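Local structure of SAR-endolysin (Enterobacteria phage P1, 1XJU) at residues 117-129 and 143-155. The protein hydrolyses the glycosidic bonds of host peptidoglycan as a secreted lysozyme, released from the inner membrane to bring about lysis of the bacterial cell. Sequence-based numbering, arbitrary orientation.
Sequences EWVNMCNHLPDFV and REKERQLCLTGLV
Cys122 and Cys150 are joined by a disulfide (SG–SG 2.0 Å, chi3 -77°) that ties helix 118-123 to the antiparallel C-terminal helix, 137-151. The two cysteines reach the bond differently: SG of Cys150 stands anti to its backbone N (chi1 -167°), whereas SG of Cys122 lies beside its own N and anti to the carbonyl carbon. Apolar groups pack around the bridge and its Cys122 CB. Leu125 CD1 and Met121 CE both approach Cys150 SG, Leu154 CD1 lies 4.0 Å from Cys122 SG, and Leu151 CD2 packs on Cys122 CB at 3.7 Å. Beyond them Val119 spreads its two methyls, CG1 meeting Leu151 CD2 and CG2 against Leu154 CB (3.7 Å); Val119 runs antiparallel alongside Leu154 but meets Leu151 nearly at a right angle. This packing belongs to the helical domain of the phage lysozyme fold of glycosyl hydrolase family 24, and the disulfide is distinct from the Cys16–Cys23 bond of the inactive enzyme. At the other end Arg143 folds back on itself, with bends at chi2 (-64°) and chi3, which sets the edge of its guanidinium against the carbonyl oxygen of Phe128. NH2 donates to Phe128 O at 3.1 Å, in the guanidinium plane and nearly in line with the carbonyl, while NE and NH1 form a two-pronged salt bridge with the Glu146 carboxylate, NE bonding OE2 at 2.7 Å and NH1 bonding OE1. Glu146 OE1 is further held by Ser83 and Arg142, and Asn87 takes a second bond from Arg143 NH1, so the guanidinium's rotation is fixed. Between these ends Arg147 lays CG 3.5 Å from Cys122 O; its NH2 reaches Asn123 O through a water at the guanidinium edge.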
loop_
_atom_site.group_PDB
_atom_site.type_symbol
_atom_site.label_atom_id
_atom_site.label_comp_id
_atom_site.label_asym_id
_atom_site.label_seq_id
_atom_site.Cartn_x
_atom_site.Cartn_y
_atom_site.Cartn_z
ATOM N N GLU A 117 4.293 17.123 2.291
ATOM C CA GLU A 117 3.549 17.596 1.128
ATOM C C GLU A 117 2.490 16.582 0.756
ATOM O O GLU A 117 2.680 15.781 -0.166
ATOM C CB GLU A 117 4.521 17.851 -0.014
ATOM C CG GLU A 117 5.496 19.003 0.246
ATOM C CD GLU A 117 4.834 20.349 0.180
ATOM O OE1 GLU A 117 3.667 20.474 -0.286
ATOM O OE2 GLU A 117 5.524 21.278 0.586
ATOM N N TRP A 118 1.425 16.581 1.512
ATOM C CA TRP A 118 0.517 15.461 1.451
ATOM C C TRP A 118 -0.215 15.398 0.116
ATOM O O TRP A 118 -0.454 14.288 -0.393
ATOM C CB TRP A 118 -0.465 15.480 2.596
ATOM C CG TRP A 118 0.146 15.704 3.916
ATOM C CD1 TRP A 118 -0.297 16.651 4.825
ATOM C CD2 TRP A 118 1.234 15.016 4.572
ATOM N NE1 TRP A 118 0.468 16.605 5.945
ATOM C CE2 TRP A 118 1.407 15.610 5.832
ATOM C CE3 TRP A 118 2.096 13.982 4.223
ATOM C CZ2 TRP A 118 2.400 15.202 6.719
ATOM C CZ3 TRP A 118 3.070 13.593 5.108
ATOM C CH2 TRP A 118 3.199 14.157 6.359
ATOM N N VAL A 119 -0.612 16.519 -0.469
ATOM C CA VAL A 119 -1.234 16.470 -1.774
ATOM C C VAL A 119 -0.324 15.785 -2.805
ATOM O O VAL A 119 -0.754 14.884 -3.526
ATOM C CB VAL A 119 -1.678 17.877 -2.278
ATOM C CG1 VAL A 119 -2.049 17.822 -3.737
ATOM C CG2 VAL A 119 -2.814 18.355 -1.429
ATOM N N ASN A 120 0.923 16.203 -2.846
ATOM C CA ASN A 120 1.816 15.609 -3.814
ATOM C C ASN A 120 2.017 14.105 -3.536
ATOM O O ASN A 120 2.098 13.273 -4.467
ATOM C CB ASN A 120 3.181 16.296 -3.820
ATOM C CG ASN A 120 3.111 17.739 -4.262
ATOM O OD1 ASN A 120 2.145 18.140 -4.957
ATOM N ND2 ASN A 120 4.188 18.512 -3.976
ATOM N N MET A 121 2.147 13.766 -2.267
ATOM C CA MET A 121 2.238 12.364 -1.825
ATOM C C MET A 121 1.024 11.570 -2.352
ATOM O O MET A 121 1.164 10.522 -3.010
ATOM C CB MET A 121 2.366 12.313 -0.326
ATOM C CG MET A 121 2.438 10.893 0.223
ATOM S SD MET A 121 2.170 10.857 2.019
ATOM C CE MET A 121 0.393 11.225 2.123
ATOM N N CYS A 122 -0.164 12.040 -2.049
ATOM C CA CYS A 122 -1.392 11.393 -2.477
ATOM C C CYS A 122 -1.418 11.185 -3.967
ATOM O O CYS A 122 -1.888 10.116 -4.475
ATOM C CB CYS A 122 -2.609 12.262 -2.094
ATOM S SG CYS A 122 -2.914 12.545 -0.324
ATOM N N ASN A 123 -0.978 12.197 -4.699
ATOM C CA ASN A 123 -1.002 12.121 -6.144
ATOM C C ASN A 123 -0.035 11.118 -6.735
ATOM O O ASN A 123 -0.143 10.802 -7.913
ATOM C CB ASN A 123 -0.814 13.504 -6.744
ATOM C CG ASN A 123 -2.071 14.332 -6.650
ATOM O OD1 ASN A 123 -3.171 13.812 -6.607
ATOM N ND2 ASN A 123 -1.905 15.644 -6.583
ATOM N N HIS A 124 0.879 10.596 -5.933
ATOM C CA HIS A 124 1.760 9.512 -6.359
ATOM C C HIS A 124 1.291 8.132 -5.978
ATOM O O HIS A 124 1.994 7.154 -6.288
ATOM C CB HIS A 124 3.171 9.773 -5.890
ATOM C CG HIS A 124 3.867 10.794 -6.739
ATOM N ND1 HIS A 124 4.525 10.455 -7.912
ATOM C CD2 HIS A 124 3.932 12.146 -6.647
ATOM C CE1 HIS A 124 5.003 11.551 -8.479
ATOM N NE2 HIS A 124 4.640 12.584 -7.742
ATOM N N LEU A 125 0.148 7.991 -5.318
ATOM C CA LEU A 125 -0.366 6.656 -5.014
ATOM C C LEU A 125 -0.476 5.829 -6.292
ATOM O O LEU A 125 -0.131 4.635 -6.269
ATOM C CB LEU A 125 -1.694 6.758 -4.227
ATOM C CG LEU A 125 -1.432 6.950 -2.719
ATOM C CD1 LEU A 125 -2.655 7.463 -2.052
ATOM C CD2 LEU A 125 -1.021 5.628 -2.086
ATOM N N PRO A 126 -0.976 6.370 -7.409
ATOM C CA PRO A 126 -1.061 5.548 -8.626
ATOM C C PRO A 126 0.275 5.202 -9.243
ATOM O O PRO A 126 0.283 4.547 -10.342
ATOM C CB PRO A 126 -1.987 6.372 -9.564
ATOM C CG PRO A 126 -2.732 7.249 -8.581
ATOM C CD PRO A 126 -1.706 7.651 -7.563
ATOM N N ASP A 127 1.397 5.461 -8.623
ATOM C CA ASP A 127 2.697 4.981 -9.078
ATOM C C ASP A 127 2.897 3.511 -8.710
ATOM O O ASP A 127 3.935 2.920 -9.115
ATOM C CB ASP A 127 3.886 5.728 -8.451
ATOM C CG ASP A 127 3.959 7.170 -8.846
ATOM O OD1 ASP A 127 3.235 7.561 -9.823
ATOM O OD2 ASP A 127 4.796 7.869 -8.287
ATOM N N PHE A 128 1.988 2.916 -7.941
ATOM C CA PHE A 128 2.203 1.549 -7.442
ATOM C C PHE A 128 1.110 0.611 -7.910
ATOM O O PHE A 128 0.178 0.322 -7.169
ATOM C CB PHE A 128 2.321 1.565 -5.903
ATOM C CG PHE A 128 3.414 2.482 -5.435
ATOM C CD1 PHE A 128 3.146 3.831 -5.204
ATOM C CD2 PHE A 128 4.737 2.056 -5.401
ATOM C CE1 PHE A 128 4.204 4.692 -4.944
ATOM C CE2 PHE A 128 5.751 2.897 -5.123
ATOM C CZ PHE A 128 5.476 4.219 -4.904
ATOM N N VAL A 129 1.201 0.180 -9.151
ATOM C CA VAL A 129 0.157 -0.596 -9.768
ATOM C C VAL A 129 0.663 -1.899 -10.350
ATOM O O VAL A 129 -0.080 -2.571 -11.097
ATOM C CB VAL A 129 -0.610 0.245 -10.845
ATOM C CG1 VAL A 129 -1.263 1.426 -10.180
ATOM C CG2 VAL A 129 0.318 0.652 -11.983
ATOM N N ARG A 143 -5.438 2.182 -6.163
ATOM C CA ARG A 143 -4.620 3.386 -5.911
ATOM C C ARG A 143 -5.418 4.661 -6.125
ATOM O O ARG A 143 -5.254 5.638 -5.380
ATOM C CB ARG A 143 -3.392 3.398 -6.772
ATOM C CG ARG A 143 -2.359 2.298 -6.474
ATOM C CD ARG A 143 -1.702 2.330 -5.135
ATOM N NE ARG A 143 -2.411 1.613 -4.108
ATOM C CZ ARG A 143 -2.348 0.290 -3.959
ATOM N NH1 ARG A 143 -2.947 -0.279 -2.950
ATOM N NH2 ARG A 143 -1.696 -0.445 -4.854
ATOM N N GLU A 144 -6.269 4.686 -7.139
ATOM C CA GLU A 144 -7.071 5.901 -7.406
ATOM C C GLU A 144 -8.091 6.122 -6.338
ATOM O O GLU A 144 -8.325 7.267 -5.896
ATOM C CB GLU A 144 -7.674 5.834 -8.810
ATOM C CG GLU A 144 -6.604 5.839 -9.893
ATOM C CD GLU A 144 -7.098 5.556 -11.298
ATOM O OE1 GLU A 144 -8.278 5.187 -11.426
ATOM O OE2 GLU A 144 -6.274 5.667 -12.260
ATOM N N LYS A 145 -8.709 5.086 -5.831
ATOM C CA LYS A 145 -9.629 5.233 -4.743
ATOM C C LYS A 145 -8.920 5.688 -3.447
ATOM O O LYS A 145 -9.405 6.578 -2.726
ATOM C CB LYS A 145 -10.384 3.933 -4.464
ATOM C CG LYS A 145 -11.352 3.564 -5.536
ATOM C CD LYS A 145 -12.045 2.280 -5.291
ATOM C CE LYS A 145 -12.975 1.978 -6.462
ATOM N NZ LYS A 145 -14.103 2.927 -6.658
ATOM N N GLU A 146 -7.761 5.139 -3.156
ATOM C CA GLU A 146 -6.974 5.642 -2.050
ATOM C C GLU A 146 -6.615 7.103 -2.241
ATOM O O GLU A 146 -6.684 7.885 -1.259
ATOM C CB GLU A 146 -5.689 4.797 -1.872
ATOM C CG GLU A 146 -5.904 3.378 -1.397
ATOM C CD GLU A 146 -4.681 2.537 -1.579
ATOM O OE1 GLU A 146 -4.753 1.316 -1.152
ATOM O OE2 GLU A 146 -3.733 2.987 -2.219
ATOM N N ARG A 147 -6.238 7.505 -3.431
ATOM C CA ARG A 147 -5.869 8.890 -3.699
ATOM C C ARG A 147 -7.019 9.832 -3.411
ATOM O O ARG A 147 -6.813 10.875 -2.810
ATOM C CB ARG A 147 -5.366 9.030 -5.118
ATOM C CG ARG A 147 -5.193 10.455 -5.609
ATOM C CD ARG A 147 -4.838 10.553 -7.065
ATOM N NE ARG A 147 -6.026 10.265 -7.885
ATOM C CZ ARG A 147 -6.001 9.950 -9.197
ATOM N NH1 ARG A 147 -7.138 9.621 -9.803
ATOM N NH2 ARG A 147 -4.869 9.931 -9.899
ATOM N N GLN A 148 -8.219 9.475 -3.802
ATOM C CA GLN A 148 -9.342 10.357 -3.529
ATOM C C GLN A 148 -9.622 10.478 -2.057
ATOM O O GLN A 148 -9.947 11.608 -1.607
ATOM C CB GLN A 148 -10.532 9.915 -4.320
ATOM C CG GLN A 148 -10.298 10.085 -5.860
ATOM C CD GLN A 148 -9.630 11.452 -6.306
ATOM O OE1 GLN A 148 -8.471 11.471 -6.758
ATOM N NE2 GLN A 148 -10.361 12.572 -6.158
ATOM N N LEU A 149 -9.510 9.399 -1.307
ATOM C CA LEU A 149 -9.608 9.516 0.133
ATOM C C LEU A 149 -8.517 10.433 0.691
ATOM O O LEU A 149 -8.789 11.359 1.456
ATOM C CB LEU A 149 -9.518 8.147 0.801
ATOM C CG LEU A 149 -9.417 8.181 2.315
ATOM C CD1 LEU A 149 -10.629 8.872 2.955
ATOM C CD2 LEU A 149 -9.288 6.742 2.863
ATOM N N CYS A 150 -7.289 10.177 0.265
ATOM C CA CYS A 150 -6.115 10.884 0.729
ATOM C C CYS A 150 -6.274 12.391 0.580
ATOM O O CYS A 150 -5.902 13.157 1.475
ATOM C CB CYS A 150 -4.954 10.327 -0.104
ATOM S SG CYS A 150 -3.268 10.687 0.423
ATOM N N LEU A 151 -6.819 12.824 -0.553
ATOM C CA LEU A 151 -6.926 14.242 -0.887
ATOM C C LEU A 151 -8.097 14.905 -0.207
ATOM O O LEU A 151 -8.191 16.157 -0.244
ATOM C CB LEU A 151 -7.106 14.410 -2.385
ATOM C CG LEU A 151 -5.910 14.041 -3.244
ATOM C CD1 LEU A 151 -6.301 13.974 -4.709
ATOM C CD2 LEU A 151 -4.831 15.048 -3.005
ATOM N N THR A 152 -9.002 14.157 0.403
ATOM C CA THR A 152 -10.223 14.758 0.965
ATOM C C THR A 152 -9.868 15.613 2.173
ATOM O O THR A 152 -9.303 15.134 3.170
ATOM C CB THR A 152 -11.178 13.663 1.361
ATOM O OG1 THR A 152 -11.581 12.923 0.185
ATOM C CG2 THR A 152 -12.465 14.198 2.002
ATOM N N GLY A 153 -10.210 16.891 2.073
ATOM C CA GLY A 153 -9.819 17.922 3.049
ATOM C C GLY A 153 -8.569 18.693 2.718
ATOM O O GLY A 153 -8.248 19.695 3.376
ATOM N N LEU A 154 -7.783 18.239 1.746
ATOM C CA LEU A 154 -6.528 18.854 1.387
ATOM C C LEU A 154 -6.617 19.843 0.220
ATOM O O LEU A 154 -5.668 20.592 -0.001
ATOM C CB LEU A 154 -5.513 17.797 1.003
ATOM C CG LEU A 154 -5.070 16.853 2.099
ATOM C CD1 LEU A 154 -4.041 15.852 1.556
ATOM C CD2 LEU A 154 -4.539 17.548 3.254
ATOM N N VAL A 155 -7.714 19.797 -0.511
ATOM C CA VAL A 155 -7.911 20.586 -1.724
ATOM C C VAL A 155 -9.294 21.239 -1.665
ATOM O O VAL A 155 -10.129 20.906 -0.866
ATOM C CB VAL A 155 -7.799 19.686 -2.976
ATOM C CG1 VAL A 155 -6.415 19.044 -3.018
ATOM C CG2 VAL A 155 -8.902 18.621 -3.024
HETATM O O HOH W 1 -2.366 11.097 -9.563
#